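Chloroplastic group IIB intron splicing facilitator CRS2, chloroplastic (Zea mays, PDB 1RYB) facilitates the splicing of group IIB introns in chloroplasts, acting in complexes with CAF1 or CAF2, and has no peptidyl-tRNA hydrolase activity although it belongs to that family. Local coordinates at residues 43-48 against 181-186; 80-85 against 126-131. All blocks are in the same frame, centred on the assembly; numbering follows the deposited sequence.

Interaction 1 of 2, residues 43-48 against 181-186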
ATOM      1  N   ASP A  43       4.106  -0.254   7.487  1.00  9.38           N
ATOM      2  CA  ASP A  43       4.900  -0.187   8.703  1.00 14.92           C
ATOM      3  C   ASP A  43       4.190  -0.844   9.821  1.00 14.71           C
ATOM      4  O   ASP A  43       4.779  -1.489  10.638  1.00 13.12           O
ATOM      5  CB  ASP A  43       5.207   1.259   9.143  1.00 15.54           C
ATOM      6  CG  ASP A  43       6.312   1.887   8.288  1.00 18.14           C
ATOM      7  OD1 ASP A  43       7.165   1.254   7.713  1.00 13.27           O
ATOM      8  OD2 ASP A  43       6.263   3.203   8.276  1.00 23.32           O
ATOM      9  N   ARG A  44       2.911  -0.650   9.857  1.00 13.95           N
ATOM     10  CA  ARG A  44       2.090  -1.208  10.914  1.00 11.90           C
ATOM     11  C   ARG A  44       1.963  -2.693  10.750  1.00 13.27           C
ATOM     12  O   ARG A  44       2.019  -3.450  11.710  1.00 15.79           O
ATOM     13  CB  ARG A  44       0.739  -0.484  10.959  1.00 18.28           C
ATOM     14  CG  ARG A  44      -0.205  -1.076  11.978  1.00 33.86           C
ATOM     15  CD  ARG A  44       0.239  -0.904  13.451  1.00 31.24           C
ATOM     16  NE  ARG A  44      -0.751  -1.574  14.327  1.00 32.77           N
ATOM     17  CZ  ARG A  44      -0.736  -2.861  14.732  1.00 23.08           C
ATOM     18  NH1 ARG A  44       0.259  -3.717  14.479  1.00 26.90           N
ATOM     19  NH2 ARG A  44      -1.756  -3.295  15.455  1.00 28.51           N
ATOM     20  N   ILE A  45       1.826  -3.168   9.516  1.00 10.56           N
ATOM     21  CA  ILE A  45       1.761  -4.623   9.311  1.00  9.61           C
ATOM     22  C   ILE A  45       3.092  -5.256   9.716  1.00 13.73           C
ATOM     23  O   ILE A  45       3.149  -6.292  10.433  1.00 11.61           O
ATOM     24  CB  ILE A  45       1.416  -4.953   7.857  1.00 14.51           C
ATOM     25  CG1 ILE A  45      -0.051  -4.515   7.623  1.00  9.35           C
ATOM     26  CG2 ILE A  45       1.628  -6.448   7.513  1.00 12.74           C
ATOM     27  CD1 ILE A  45      -0.358  -4.391   6.136  1.00  9.36           C
ATOM     28  N   ALA A  46       4.148  -4.637   9.302  1.00  9.63           N
ATOM     29  CA  ALA A  46       5.469  -5.156   9.612  1.00 11.88           C
ATOM     30  C   ALA A  46       5.672  -5.233  11.087  1.00 12.63           C
ATOM     31  O   ALA A  46       6.151  -6.226  11.642  1.00 14.13           O
ATOM     32  CB  ALA A  46       6.551  -4.290   8.989  1.00 11.36           C
ATOM     33  N   ALA A  47       5.284  -4.207  11.762  1.00 13.43           N
ATOM     34  CA  ALA A  47       5.385  -4.260  13.185  1.00 17.76           C
ATOM     35  C   ALA A  47       4.566  -5.423  13.781  1.00 25.10           C
ATOM     36  O   ALA A  47       5.031  -6.138  14.637  1.00 21.20           O
ATOM     37  CB  ALA A  47       5.022  -2.930  13.873  1.00 13.79           C
ATOM     38  N   GLU A  48       3.310  -5.541  13.402  1.00 13.79           N
ATOM     39  CA  GLU A  48       2.482  -6.559  13.922  1.00 12.02           C
ATOM     40  C   GLU A  48       2.990  -7.945  13.624  1.00 23.08           C
ATOM     41  O   GLU A  48       2.753  -8.836  14.386  1.00 20.30           O
ATOM     42  CB  GLU A  48       1.118  -6.406  13.325  1.00 20.35           C
ATOM     43  CG  GLU A  48       0.122  -7.483  13.758  1.00 31.39           C
ATOM     44  CD  GLU A  48      -0.530  -7.085  15.053  1.00 38.47           C
ATOM     45  OE1 GLU A  48      -0.163  -6.113  15.698  1.00 35.36           O
ATOM     46  OE2 GLU A  48      -1.513  -7.884  15.395  1.00 23.55           O
ATOM     47  N   GLN A 181      -7.445  -1.347  11.629  1.00 20.38           N
ATOM     48  CA  GLN A 181      -8.404  -2.192  10.919  1.00 17.42           C
ATOM     49  C   GLN A 181      -7.730  -2.907   9.785  1.00 20.84           C
ATOM     50  O   GLN A 181      -8.035  -4.080   9.498  1.00 17.36           O
ATOM     51  CB  GLN A 181      -9.541  -1.336  10.364  1.00 16.91           C
ATOM     52  CG  GLN A 181     -10.439  -2.156   9.432  1.00 20.38           C
ATOM     53  CD  GLN A 181     -11.501  -1.303   8.770  1.00 23.69           C
ATOM     54  OE1 GLN A 181     -11.490  -0.048   8.888  1.00 33.56           O
ATOM     55  NE2 GLN A 181     -12.492  -1.979   8.172  1.00 18.85           N
ATOM     56  N   GLY A 182      -6.812  -2.150   9.159  1.00 12.83           N
ATOM     57  CA  GLY A 182      -6.035  -2.636   8.002  1.00 12.45           C
ATOM     58  C   GLY A 182      -5.171  -3.859   8.297  1.00 13.54           C
ATOM     59  O   GLY A 182      -5.066  -4.803   7.481  1.00 16.73           O
ATOM     60  N   VAL A 183      -4.571  -3.869   9.454  1.00 12.98           N
ATOM     61  CA  VAL A 183      -3.730  -4.958   9.820  1.00 16.16           C
ATOM     62  C   VAL A 183      -4.493  -6.272   9.822  1.00 21.00           C
ATOM     63  O   VAL A 183      -4.064  -7.312   9.334  1.00 15.42           O
ATOM     64  CB  VAL A 183      -3.066  -4.671  11.178  1.00 23.96           C
ATOM     65  CG1 VAL A 183      -2.188  -5.870  11.526  1.00 28.59           C
ATOM     66  CG2 VAL A 183      -2.165  -3.450  11.013  1.00 21.90           C
ATOM     67  N   ASP A 184      -5.645  -6.230  10.397  1.00 16.78           N
ATOM     68  CA  ASP A 184      -6.442  -7.419  10.475  1.00 16.01           C
ATOM     69  C   ASP A 184      -6.995  -7.833   9.070  1.00 17.06           C
ATOM     70  O   ASP A 184      -7.103  -9.029   8.758  1.00 15.80           O
ATOM     71  CB  ASP A 184      -7.607  -7.129  11.447  1.00 27.04           C
ATOM     72  CG  ASP A 184      -8.771  -8.036  11.230  1.00 93.67           C
ATOM     73  OD1 ASP A 184      -9.546  -8.036  10.278  1.00 32.11           O
ATOM     74  OD2 ASP A 184      -8.778  -8.930  12.117  1.00 42.21           O
ATOM     75  N   ALA A 185      -7.468  -6.843   8.273  1.00  9.00           N
ATOM     76  CA  ALA A 185      -8.001  -7.177   6.948  1.00 11.41           C
ATOM     77  C   ALA A 185      -6.934  -7.839   6.123  1.00 11.42           C
ATOM     78  O   ALA A 185      -7.184  -8.721   5.319  1.00 11.48           O
ATOM     79  CB  ALA A 185      -8.405  -5.906   6.181  1.00 10.08           C
ATOM     80  N   VAL A 186      -5.690  -7.288   6.221  1.00 11.07           N
ATOM     81  CA  VAL A 186      -4.602  -7.854   5.391  1.00 12.39           C
ATOM     82  C   VAL A 186      -4.249  -9.272   5.839  1.00 12.32           C
ATOM     83  O   VAL A 186      -4.122 -10.167   5.033  1.00 11.38           O
ATOM     84  CB  VAL A 186      -3.356  -6.911   5.355  1.00 10.71           C
ATOM     85  CG1 VAL A 186      -2.159  -7.662   4.713  1.00  9.54           C
ATOM     86  CG2 VAL A 186      -3.751  -5.682   4.551  1.00  9.59           C
TER
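V183 meets R44, I45 and E48 at the crossing of two helix segments, 43-48 and 181-186, whose axes come within 9.4 Å of each other at -67°. Its two methyls divide the work. CG1, anti to the backbone N (chi1 180°), rests against the aliphatic part of E48, 3.6 Å from E48 CG. CG2 turns the other way, into the bend of R44, and comes unusually close to R44 CG, 3.2 Å, a strained approach for two aliphatic carbons. The R44 chain leaves the helix with CG anti to its own N and then bends at chi2. This folds the guanidinium back until V183 CG2 sits over the centre of one of its faces, 4.0 Å above the plane. The charged ends of R44 and E48 are joined one helical turn apart: R44 NH1 gives a nearly straight bond of 2.7 Å to E48 OE1, in the guanidinium plane but from above the carboxylate plane, and NH2 adds a weak one. R44 NE forms a second salt bridge, to E180, and this holds the flat group from the facing helix as well.

On the inner side, I45 carries the apolar contact. Its CG1 slides past V183 CG2 at 4.1 Å, and the chain extends until CD1 reaches V186, 4.0 Å from V186 CG2 and just as close to the other methyl. The contacts across the two segments are van der Waals ones, and no hydrogen bond links them directly.

The contact joins helix 37-48 to the long C-terminal helix 169-192 of the peptidyl-tRNA hydrolase fold, away from the residues of the presumed tRNA site. Both helices lie against the central sheet, where I45 touches I105 and V186 touches L103, both on strand 102-108.

Interaction 2 of 2, residues 80-85 against 126-131; sequences YMNYSG and RHNGLQ
The H127 ring is met by M81 at its edge: SD lies 3.5 Å from H127 CE1 and 4.6 Å from the ring centroid, 76° off the normal, a Met-aromatic contact, and G129 CA sits there too, in plane. The bend at chi2 brings the sulfur there, and that at chi3 turns CE toward the ring. ND1 caps the helix that follows, accepting from L130 N at 3.1 Å and weakly from G129 N, while NE2 bonds to D107, gripping both nitrogens. The amides of N82 and N128 lie side by side, planes 51° apart, and N128 ND2 gives a bent bond to N82 OD1 (3.1 Å). Both residues belong, by similarity, to the tRNA-binding site. M81 SD occupies the side of G129 where a side chain would stand. G129 CA lies 3.2 Å from M81 O in a CA-H...O contact. That oxygen also accepts from S84 OG (2.7 Å) and S84 N, both from one face of its plane.

M81 also touches H35, the presumed proton acceptor, and H127 meets the rings of H35 and Y106. The contact brings together the starts of helices 84-94 and 128-136, tied by G85 N to N132, with L130 packed on strand 102-108.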
ATOM      1  N   TYR A  80      10.431   7.039  -5.466  1.00 11.23           N
ATOM      2  CA  TYR A  80       9.428   8.095  -5.661  1.00 15.75           C
ATOM      3  C   TYR A  80       8.187   7.433  -6.184  1.00 13.76           C
ATOM      4  O   TYR A  80       8.269   6.394  -6.905  1.00 10.78           O
ATOM      5  CB  TYR A  80       9.836   9.254  -6.597  1.00 16.89           C
ATOM      6  CG  TYR A  80      10.870  10.113  -5.912  1.00 15.28           C
ATOM      7  CD1 TYR A  80      12.220   9.906  -6.161  1.00 22.60           C
ATOM      8  CD2 TYR A  80      10.497  11.122  -5.026  1.00 14.28           C
ATOM      9  CE1 TYR A  80      13.170  10.752  -5.573  1.00 16.09           C
ATOM     10  CE2 TYR A  80      11.429  11.927  -4.375  1.00 19.75           C
ATOM     11  CZ  TYR A  80      12.776  11.698  -4.621  1.00 19.33           C
ATOM     12  OH  TYR A  80      13.691  12.529  -3.995  1.00 29.83           O
ATOM     13  N   MET A  81       7.057   8.026  -5.835  1.00 11.41           N
ATOM     14  CA  MET A  81       5.722   7.457  -6.171  1.00 16.83           C
ATOM     15  C   MET A  81       5.527   7.039  -7.655  1.00 13.16           C
ATOM     16  O   MET A  81       5.059   5.972  -7.973  1.00 12.45           O
ATOM     17  CB  MET A  81       4.651   8.483  -5.783  1.00 12.87           C
ATOM     18  CG  MET A  81       3.247   7.962  -5.952  1.00 12.20           C
ATOM     19  SD  MET A  81       2.931   6.523  -4.924  1.00 12.80           S
ATOM     20  CE  MET A  81       2.424   7.355  -3.387  1.00 14.81           C
ATOM     21  N   ASN A  82       6.030   7.881  -8.549  1.00 19.20           N
ATOM     22  CA  ASN A  82       5.848   7.713  -9.950  1.00 14.44           C
ATOM     23  C   ASN A  82       6.603   6.555 -10.470  1.00 20.42           C
ATOM     24  O   ASN A  82       6.358   6.139 -11.617  1.00 21.19           O
ATOM     25  CB  ASN A  82       6.369   8.972 -10.727  1.00 13.57           C
ATOM     26  CG  ASN A  82       5.388  10.118 -10.664  1.00 26.33           C
ATOM     27  OD1 ASN A  82       4.277   9.952 -10.188  1.00 21.42           O
ATOM     28  ND2 ASN A  82       5.801  11.287 -11.205  1.00 28.96           N
ATOM     29  N   TYR A  83       7.612   6.075  -9.714  1.00 13.68           N
ATOM     30  CA  TYR A  83       8.396   4.934 -10.231  1.00  9.34           C
ATOM     31  C   TYR A  83       8.244   3.655  -9.382  1.00 14.68           C
ATOM     32  O   TYR A  83       9.102   2.741  -9.425  1.00 13.53           O
ATOM     33  CB  TYR A  83       9.877   5.330 -10.346  1.00 12.17           C
ATOM     34  CG  TYR A  83       9.992   6.565 -11.147  1.00 13.83           C
ATOM     35  CD1 TYR A  83       9.906   6.530 -12.541  1.00 17.62           C
ATOM     36  CD2 TYR A  83      10.204   7.795 -10.536  1.00 20.09           C
ATOM     37  CE1 TYR A  83       9.948   7.724 -13.279  1.00 36.83           C
ATOM     38  CE2 TYR A  83      10.275   8.989 -11.261  1.00 22.94           C
ATOM     39  CZ  TYR A  83      10.164   8.954 -12.648  1.00 44.59           C
ATOM     40  OH  TYR A  83      10.316  10.129 -13.381  1.00 23.87           O
ATOM     41  N   SER A  84       7.107   3.558  -8.660  1.00 12.54           N
ATOM     42  CA  SER A  84       6.850   2.454  -7.801  1.00 11.52           C
ATOM     43  C   SER A  84       6.966   1.105  -8.535  1.00 12.35           C
ATOM     44  O   SER A  84       7.382   0.096  -7.956  1.00 12.62           O
ATOM     45  CB  SER A  84       5.471   2.605  -7.154  1.00  9.29           C
ATOM     46  OG  SER A  84       5.420   3.793  -6.349  1.00 11.42           O
ATOM     47  N   GLY A  85       6.528   1.041  -9.785  1.00 14.16           N
ATOM     48  CA  GLY A  85       6.525  -0.219 -10.498  1.00 12.04           C
ATOM     49  C   GLY A  85       7.929  -0.699 -10.784  1.00 13.98           C
ATOM     50  O   GLY A  85       8.208  -1.946 -10.848  1.00 13.52           O
ATOM     51  N   ARG A 126      -6.180   7.033 -11.546  1.00 15.99           N
ATOM     52  CA  ARG A 126      -5.287   8.184 -11.782  1.00 19.61           C
ATOM     53  C   ARG A 126      -4.244   8.353 -10.699  1.00 29.25           C
ATOM     54  O   ARG A 126      -3.642   9.439 -10.530  1.00 25.14           O
ATOM     55  CB  ARG A 126      -6.076   9.492 -11.999  1.00 16.41           C
ATOM     56  CG  ARG A 126      -6.988   9.374 -13.237  1.00 21.64           C
ATOM     57  CD  ARG A 126      -7.846  10.631 -13.451  1.00 24.13           C
ATOM     58  NE  ARG A 126      -8.549  11.022 -12.242  1.00 22.22           N
ATOM     59  CZ  ARG A 126      -8.942  12.251 -12.039  1.00100.00           C
ATOM     60  NH1 ARG A 126      -9.539  12.631 -10.907  1.00 57.11           N
ATOM     61  NH2 ARG A 126      -8.752  13.126 -13.030  1.00 39.86           N
ATOM     62  N   HIS A 127      -4.076   7.298  -9.913  1.00 15.79           N
ATOM     63  CA  HIS A 127      -3.060   7.340  -8.887  1.00 15.12           C
ATOM     64  C   HIS A 127      -1.735   7.014  -9.603  1.00 16.73           C
ATOM     65  O   HIS A 127      -1.605   5.967 -10.218  1.00 13.30           O
ATOM     66  CB  HIS A 127      -3.396   6.294  -7.766  1.00 14.45           C
ATOM     67  CG  HIS A 127      -2.427   6.387  -6.591  1.00 13.62           C
ATOM     68  ND1 HIS A 127      -1.075   5.966  -6.666  1.00 16.37           N
ATOM     69  CD2 HIS A 127      -2.645   6.850  -5.334  1.00 12.27           C
ATOM     70  CE1 HIS A 127      -0.540   6.161  -5.453  1.00  9.58           C
ATOM     71  NE2 HIS A 127      -1.454   6.710  -4.636  1.00  9.49           N
ATOM     72  N   ASN A 128      -0.795   7.947  -9.586  1.00 18.12           N
ATOM     73  CA  ASN A 128       0.439   7.788 -10.333  1.00 12.05           C
ATOM     74  C   ASN A 128       1.230   6.549  -9.969  1.00 17.11           C
ATOM     75  O   ASN A 128       1.875   5.924 -10.847  1.00 15.88           O
ATOM     76  CB  ASN A 128       1.330   9.024 -10.118  1.00 15.04           C
ATOM     77  CG  ASN A 128       0.818  10.175 -10.938  1.00 37.16           C
ATOM     78  OD1 ASN A 128      -0.245  10.077 -11.568  1.00 23.63           O
ATOM     79  ND2 ASN A 128       1.576  11.275 -10.944  1.00 30.46           N
ATOM     80  N   GLY A 129       1.228   6.225  -8.663  1.00 15.19           N
ATOM     81  CA  GLY A 129       1.976   5.104  -8.218  1.00 10.91           C
ATOM     82  C   GLY A 129       1.321   3.832  -8.700  1.00 13.13           C
ATOM     83  O   GLY A 129       1.968   2.884  -9.135  1.00 15.58           O
ATOM     84  N   LEU A 130       0.054   3.733  -8.518  1.00  9.59           N
ATOM     85  CA  LEU A 130      -0.654   2.522  -8.976  1.00 14.33           C
ATOM     86  C   LEU A 130      -0.546   2.385 -10.499  1.00 17.24           C
ATOM     87  O   LEU A 130      -0.335   1.312 -11.027  1.00 14.99           O
ATOM     88  CB  LEU A 130      -2.124   2.595  -8.536  1.00 13.27           C
ATOM     89  CG  LEU A 130      -2.878   1.317  -8.478  1.00 17.79           C
ATOM     90  CD1 LEU A 130      -2.056   0.228  -7.763  1.00 29.11           C
ATOM     91  CD2 LEU A 130      -4.095   1.720  -7.596  1.00 15.75           C
ATOM     92  N   GLN A 131      -0.610   3.508 -11.171  1.00 15.04           N
ATOM     93  CA  GLN A 131      -0.482   3.448 -12.587  1.00 17.38           C
ATOM     94  C   GLN A 131       0.868   2.868 -12.986  1.00 20.84           C
ATOM     95  O   GLN A 131       0.959   2.031 -13.857  1.00 14.13           O
ATOM     96  CB  GLN A 131      -0.665   4.854 -13.166  1.00 17.36           C
ATOM     97  CG  GLN A 131      -0.460   4.803 -14.692  1.00 20.85           C
ATOM     98  CD  GLN A 131      -0.512   6.176 -15.318  1.00 39.40           C
ATOM     99  OE1 GLN A 131      -0.483   7.219 -14.610  1.00 36.94           O
ATOM    100  NE2 GLN A 131      -0.559   6.199 -16.650  1.00100.00           N
TER

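Interactions 1 and 2 lie on opposite sides of the chain's centre, their centres about 22 Å apart, with 80-85 and 126-131 nested in the sequence between 43-48 and 181-186. They share no helix, but strand 102-108 stands between them: I105 and L103 receive side chains of interaction 1, whereas L104 and Y106 receive L130 of interaction 2, consistent with the two faces of the central sheet. Both are largely buried with an exposed fringe. In interaction 1 the last turns of one helix cross the middle of another through aliphatic groups, with a charged pair at the side; interaction 2 pairs helix starts through polar groups, sulfur and backbone, at the presumed tRNA site.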